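Local structure of 1-Cys peroxiredoxin (Vibrio vulnificus MO6-24/O, 5K2I) at residues N77-M82 with M96-D101; A39-F44 with S122-M127. The protein probably reduces hydrogen peroxide through a single reactive cysteine, as a thioredoxin-fold 1-Cys peroxiredoxin also implicated in the scavenging of nitric oxide. All blocks are in the same frame, centred on the assembly; numbering follows the deposited sequence.

Contact 1 (N77-M82 with M96-D101); sequences NDAFVM and MLADGD
Ala98 turns its methyl group straight at the start of helix 79-88, where Ala98 CB lies 3.2 Å from Asn77 O and 3.4 Å from Ala79 N. The methyl of Ala79 meets that of Ala98 alongside, CB to CB at 4.1 Å, and two such small residues let the first turn of the helix come down close to the strand. Further along, Met82 reaches down to the strand with its flexible chain. The CG of Met82 stands anti to the carbonyl carbon (chi1 -69°), and bends at the next two torsions bring Met82 CE to 3.4 Å from Leu97 O. Met96 crosses Met82 at about a right angle, and the two methyl ends meet, CE to CE at 3.9 Å, while Met96 curls round the carbonyl oxygen of Met82, which its CB, CG and CE all approach. At the other end Asn77 O receives a bent C-H contact from Gly100 CA at 3.4 Å. The helix start is fixed by Asp78, the N-cap, whose OD1 accepts a nearly straight bond from Val81 N (3.0 Å, 163°), met from above the carboxylate plane, and a weak one from Phe80 N. In the second shell, Asn77 OD1 bonds to Ser75 OG, and the Asp99 carboxylate takes bonds from Thr105 and Phe104 N. Strand 70-75, helix 79-88 and strand 95-98 form a beta-alpha-beta unit, a building block of the thioredoxin fold, and the contact sets the helix start against its second strand.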
loop_
_atom_site.group_PDB
_atom_site.type_symbol
_atom_site.label_atom_id
_atom_site.label_comp_id
_atom_site.label_asym_id
_atom_site.label_seq_id
_atom_site.Cartn_x
_atom_site.Cartn_y
_atom_site.Cartn_z
ATOM N N ASN A 77 -5.910 6.625 -17.065
ATOM C CA ASN A 77 -7.241 7.214 -16.953
ATOM C C ASN A 77 -7.424 8.050 -18.202
ATOM O O ASN A 77 -6.436 8.407 -18.849
ATOM C CB ASN A 77 -7.394 8.126 -15.730
ATOM C CG ASN A 77 -7.524 7.360 -14.423
ATOM O OD1 ASN A 77 -6.558 7.249 -13.666
ATOM N ND2 ASN A 77 -8.718 6.854 -14.139
ATOM N N ASP A 78 -8.661 8.405 -18.518
ATOM C CA ASP A 78 -8.889 9.327 -19.627
ATOM C C ASP A 78 -8.719 10.771 -19.180
ATOM O O ASP A 78 -8.666 11.071 -17.978
ATOM C CB ASP A 78 -10.277 9.132 -20.216
ATOM C CG ASP A 78 -11.352 9.410 -19.208
ATOM O OD1 ASP A 78 -11.649 10.613 -19.018
ATOM O OD2 ASP A 78 -11.869 8.439 -18.607
ATOM N N ALA A 79 -8.640 11.664 -20.163
ATOM C CA ALA A 79 -8.353 13.059 -19.904
ATOM C C ALA A 79 -9.456 13.784 -19.131
ATOM O O ALA A 79 -9.161 14.750 -18.430
ATOM C CB ALA A 79 -8.069 13.776 -21.238
ATOM N N PHE A 80 -10.709 13.343 -19.240
ATOM C CA PHE A 80 -11.764 14.006 -18.451
ATOM C C PHE A 80 -11.606 13.694 -16.967
ATOM O O PHE A 80 -11.712 14.589 -16.118
ATOM C CB PHE A 80 -13.166 13.590 -18.915
ATOM C CG PHE A 80 -13.477 13.986 -20.333
ATOM C CD1 PHE A 80 -13.638 15.312 -20.676
ATOM C CD2 PHE A 80 -13.578 13.021 -21.322
ATOM C CE1 PHE A 80 -13.914 15.680 -21.991
ATOM C CE2 PHE A 80 -13.856 13.375 -22.643
ATOM C CZ PHE A 80 -14.014 14.712 -22.974
ATOM N N VAL A 81 -11.335 12.436 -16.653
ATOM C CA VAL A 81 -11.122 12.058 -15.261
ATOM C C VAL A 81 -9.868 12.733 -14.700
ATOM O O VAL A 81 -9.874 13.202 -13.565
ATOM C CB VAL A 81 -11.029 10.532 -15.115
ATOM C CG1 VAL A 81 -10.601 10.146 -13.703
ATOM C CG2 VAL A 81 -12.369 9.902 -15.443
ATOM N N MET A 82 -8.798 12.824 -15.494
ATOM C CA MET A 82 -7.581 13.476 -14.999
ATOM C C MET A 82 -7.793 14.970 -14.719
ATOM O O MET A 82 -7.288 15.499 -13.723
ATOM C CB MET A 82 -6.410 13.287 -15.973
ATOM C CG MET A 82 -5.897 11.844 -16.065
ATOM S SD MET A 82 -5.309 11.184 -14.478
ATOM C CE MET A 82 -3.755 12.055 -14.297
ATOM N N MET A 96 -1.758 17.647 -15.575
ATOM C CA MET A 96 -2.446 16.362 -15.532
ATOM C C MET A 96 -2.465 15.689 -16.909
ATOM O O MET A 96 -3.016 16.243 -17.875
ATOM C CB MET A 96 -3.876 16.546 -15.005
ATOM C CG MET A 96 -3.967 17.437 -13.764
ATOM S SD MET A 96 -3.073 16.776 -12.320
ATOM C CE MET A 96 -3.988 15.264 -12.110
ATOM N N LEU A 97 -1.859 14.505 -17.002
ATOM C CA LEU A 97 -1.714 13.796 -18.275
ATOM C C LEU A 97 -2.354 12.422 -18.238
ATOM O O LEU A 97 -2.218 11.676 -17.260
ATOM C CB LEU A 97 -0.232 13.654 -18.646
ATOM C CG LEU A 97 0.545 14.959 -18.853
ATOM C CD1 LEU A 97 2.055 14.705 -19.053
ATOM C CD2 LEU A 97 -0.024 15.734 -20.018
ATOM N N ALA A 98 -3.044 12.092 -19.321
ATOM C CA ALA A 98 -3.818 10.865 -19.419
ATOM C C ALA A 98 -3.193 9.840 -20.357
ATOM O O ALA A 98 -2.821 10.160 -21.500
ATOM C CB ALA A 98 -5.238 11.188 -19.888
ATOM N N ASP A 99 -3.077 8.610 -19.866
ATOM C CA ASP A 99 -2.660 7.474 -20.685
ATOM C C ASP A 99 -3.823 6.489 -20.800
ATOM O O ASP A 99 -3.781 5.402 -20.244
ATOM C CB ASP A 99 -1.427 6.822 -20.044
ATOM C CG ASP A 99 -0.852 5.692 -20.868
ATOM O OD1 ASP A 99 -0.965 5.738 -22.115
ATOM O OD2 ASP A 99 -0.272 4.761 -20.257
ATOM N N GLY A 100 -4.876 6.876 -21.513
ATOM C CA GLY A 100 -6.148 6.180 -21.398
ATOM C C GLY A 100 -6.195 4.725 -21.816
ATOM O O GLY A 100 -7.021 3.956 -21.312
ATOM N N ASP A 101 -5.331 4.353 -22.752
ATOM C CA ASP A 101 -5.270 2.980 -23.232
ATOM C C ASP A 101 -4.028 2.253 -22.716
ATOM O O ASP A 101 -3.722 1.160 -23.186
ATOM C CB ASP A 101 -5.300 2.948 -24.770
ATOM C CG ASP A 101 -4.080 3.607 -25.411
ATOM O OD1 ASP A 101 -3.223 4.172 -24.689
ATOM O OD2 ASP A 101 -3.998 3.594 -26.666
#

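Contact 2 (A39-F44 with S122-M127); sequences AVPGAF and SQRYAM
Ala39 holds its CB over one face of the Tyr125 ring, a CH-pi contact 3.6 Å from the ring centroid and 23° off the normal, displaced toward the CE2 rim. The ring comes back over the neighbouring strand because CG of Tyr125 sits between its backbone N and carbonyl carbon (chi1 65°); a methyl is small enough to be covered by it. Beside this overlap, Ala39 N gives a straight hydrogen bond to Tyr125 O (2.9 Å, 167°). Next to it a water joins the two backbones, donating to Val40 O at 2.7 Å and accepting from Ser122 N at 2.9 Å. Ser122 OG donates to the carbonyl oxygen of the next residue, Gln123 O, at 2.8 Å on an in-plane lone pair, whereas Ser122 O, buried and without a polar partner, meets the C-H of Pro41 CA at 3.3 Å. Pro41 also lays its rigid, puckered ring across the extended Arg124 side chain, with Pro41 CG 3.7 Å from Arg124 CZ, over the centre of the guanidinium. The edges of that group are held by Thr47 OG1 at NE, Glu140 at NH1 and Pro46 O at NH2, so its rotation is fixed; Phe145 of the second subunit packs on both Pro41 and Arg124. A proline opening the Pro-x-x-x-Thr-x-x-Cys loop beside an anchored arginine is characteristic of the peroxiredoxin active site, where Arg124 probably corresponds to the family's conserved arginine.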
loop_
_atom_site.group_PDB
_atom_site.type_symbol
_atom_site.label_atom_id
_atom_site.label_comp_id
_atom_site.label_asym_id
_atom_site.label_seq_id
_atom_site.Cartn_x
_atom_site.Cartn_y
_atom_site.Cartn_z
ATOM N N ALA A 39 3.525 8.742 -11.395
ATOM C CA ALA A 39 2.378 7.940 -11.788
ATOM C C ALA A 39 1.677 7.316 -10.596
ATOM O O ALA A 39 2.303 7.032 -9.565
ATOM C CB ALA A 39 2.815 6.841 -12.752
ATOM N N VAL A 40 0.381 7.077 -10.778
ATOM C CA VAL A 40 -0.466 6.404 -9.804
ATOM C C VAL A 40 -1.284 5.345 -10.523
ATOM O O VAL A 40 -1.391 5.376 -11.750
ATOM C CB VAL A 40 -1.412 7.395 -9.080
ATOM C CG1 VAL A 40 -0.601 8.381 -8.244
ATOM C CG2 VAL A 40 -2.334 8.113 -10.089
ATOM N N PRO A 41 -1.861 4.396 -9.768
ATOM C CA PRO A 41 -2.691 3.380 -10.412
ATOM C C PRO A 41 -4.027 3.924 -10.877
ATOM O O PRO A 41 -4.687 3.306 -11.722
ATOM C CB PRO A 41 -2.910 2.341 -9.307
ATOM C CG PRO A 41 -1.814 2.597 -8.309
ATOM C CD PRO A 41 -1.615 4.081 -8.348
ATOM N N GLY A 42 -4.429 5.074 -10.348
ATOM C CA GLY A 42 -5.664 5.676 -10.808
ATOM C C GLY A 42 -5.923 7.015 -10.159
ATOM O O GLY A 42 -5.617 7.218 -8.977
ATOM N N ALA A 43 -6.477 7.937 -10.936
ATOM C CA ALA A 43 -7.014 9.162 -10.363
ATOM C C ALA A 43 -8.022 8.795 -9.277
ATOM O O ALA A 43 -8.758 7.821 -9.407
ATOM C CB ALA A 43 -7.671 10.019 -11.437
ATOM N N PHE A 44 -8.021 9.578 -8.200
ATOM C CA PHE A 44 -8.927 9.419 -7.049
ATOM C C PHE A 44 -8.654 8.164 -6.204
ATOM O O PHE A 44 -9.371 7.920 -5.226
ATOM C CB PHE A 44 -10.412 9.429 -7.485
ATOM C CG PHE A 44 -10.882 10.745 -8.059
ATOM C CD1 PHE A 44 -11.236 11.802 -7.221
ATOM C CD2 PHE A 44 -10.973 10.930 -9.433
ATOM C CE1 PHE A 44 -11.681 13.012 -7.754
ATOM C CE2 PHE A 44 -11.423 12.140 -9.968
ATOM C CZ PHE A 44 -11.774 13.180 -9.125
ATOM N N SER A 122 -1.200 1.648 -14.144
ATOM C CA SER A 122 0.220 1.893 -13.943
ATOM C C SER A 122 0.653 1.528 -12.534
ATOM O O SER A 122 -0.102 1.705 -11.577
ATOM C CB SER A 122 0.548 3.366 -14.182
ATOM O OG SER A 122 1.942 3.603 -14.069
ATOM N N GLN A 123 1.881 1.043 -12.408
ATOM C CA GLN A 123 2.562 1.008 -11.116
ATOM C C GLN A 123 2.814 2.436 -10.653
ATOM O O GLN A 123 2.833 3.365 -11.476
ATOM C CB GLN A 123 3.881 0.244 -11.220
ATOM C CG GLN A 123 3.695 -1.238 -11.548
ATOM C CD GLN A 123 5.020 -1.930 -11.849
ATOM O OE1 GLN A 123 5.167 -2.607 -12.877
ATOM N NE2 GLN A 123 5.986 -1.759 -10.963
ATOM N N ARG A 124 3.064 2.595 -9.358
ATOM C CA ARG A 124 3.524 3.869 -8.811
ATOM C C ARG A 124 5.006 4.054 -9.078
ATOM O O ARG A 124 5.804 3.182 -8.763
ATOM C CB ARG A 124 3.270 3.930 -7.304
ATOM C CG ARG A 124 1.806 3.912 -6.941
ATOM C CD ARG A 124 1.593 4.065 -5.436
ATOM N NE ARG A 124 0.179 3.941 -5.095
ATOM C CZ ARG A 124 -0.421 2.779 -4.859
ATOM N NH1 ARG A 124 0.270 1.650 -4.924
ATOM N NH2 ARG A 124 -1.716 2.741 -4.567
ATOM N N TYR A 125 5.371 5.188 -9.671
ATOM C CA TYR A 125 6.765 5.519 -9.875
ATOM C C TYR A 125 6.919 7.029 -9.990
ATOM O O TYR A 125 5.935 7.756 -10.194
ATOM C CB TYR A 125 7.332 4.820 -11.137
ATOM C CG TYR A 125 6.699 5.284 -12.448
ATOM C CD1 TYR A 125 7.083 6.481 -13.043
ATOM C CD2 TYR A 125 5.702 4.538 -13.068
ATOM C CE1 TYR A 125 6.495 6.921 -14.218
ATOM C CE2 TYR A 125 5.117 4.965 -14.256
ATOM C CZ TYR A 125 5.513 6.162 -14.813
ATOM O OH TYR A 125 4.914 6.593 -15.977
ATOM N N ALA A 126 8.154 7.494 -9.909
ATOM C CA ALA A 126 8.445 8.892 -10.178
ATOM C C ALA A 126 9.762 8.984 -10.913
ATOM O O ALA A 126 10.680 8.184 -10.680
ATOM C CB ALA A 126 8.482 9.707 -8.891
ATOM N N MET A 127 9.829 9.954 -11.814
ATOM C CA MET A 127 10.981 10.185 -12.668
ATOM C C MET A 127 11.440 11.629 -12.636
ATOM O O MET A 127 10.616 12.553 -12.507
ATOM C CB MET A 127 10.652 9.886 -14.128
ATOM C CG MET A 127 10.381 8.492 -14.510
ATOM S SD MET A 127 9.906 8.584 -16.254
ATOM C CE MET A 127 9.775 6.834 -16.584
HETATM O O HOH W 1 -2.767 4.053 -13.709
#

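Overall arrangement
The centres of the two contacts lie about 12 Å apart on one mixed sheet. Along the chain, strand 34-40 and the loop after it come first, then both segments of contact 1, and last strand 120-130, so the beta-alpha-beta unit falls between the two halves of contact 2. Strand 70-75 links them, running parallel to strand 34-40 on one side and to strand 95-98 on the other. They also touch directly: Asn77 OD1 probably accepts a hydrogen bond from Ala43 N, and Val81 and Met82 pack on the Ala43 methyl. The start of helix 79-88 thereby lies against the loop 41-44, which leads into the probable peroxide-reducing site.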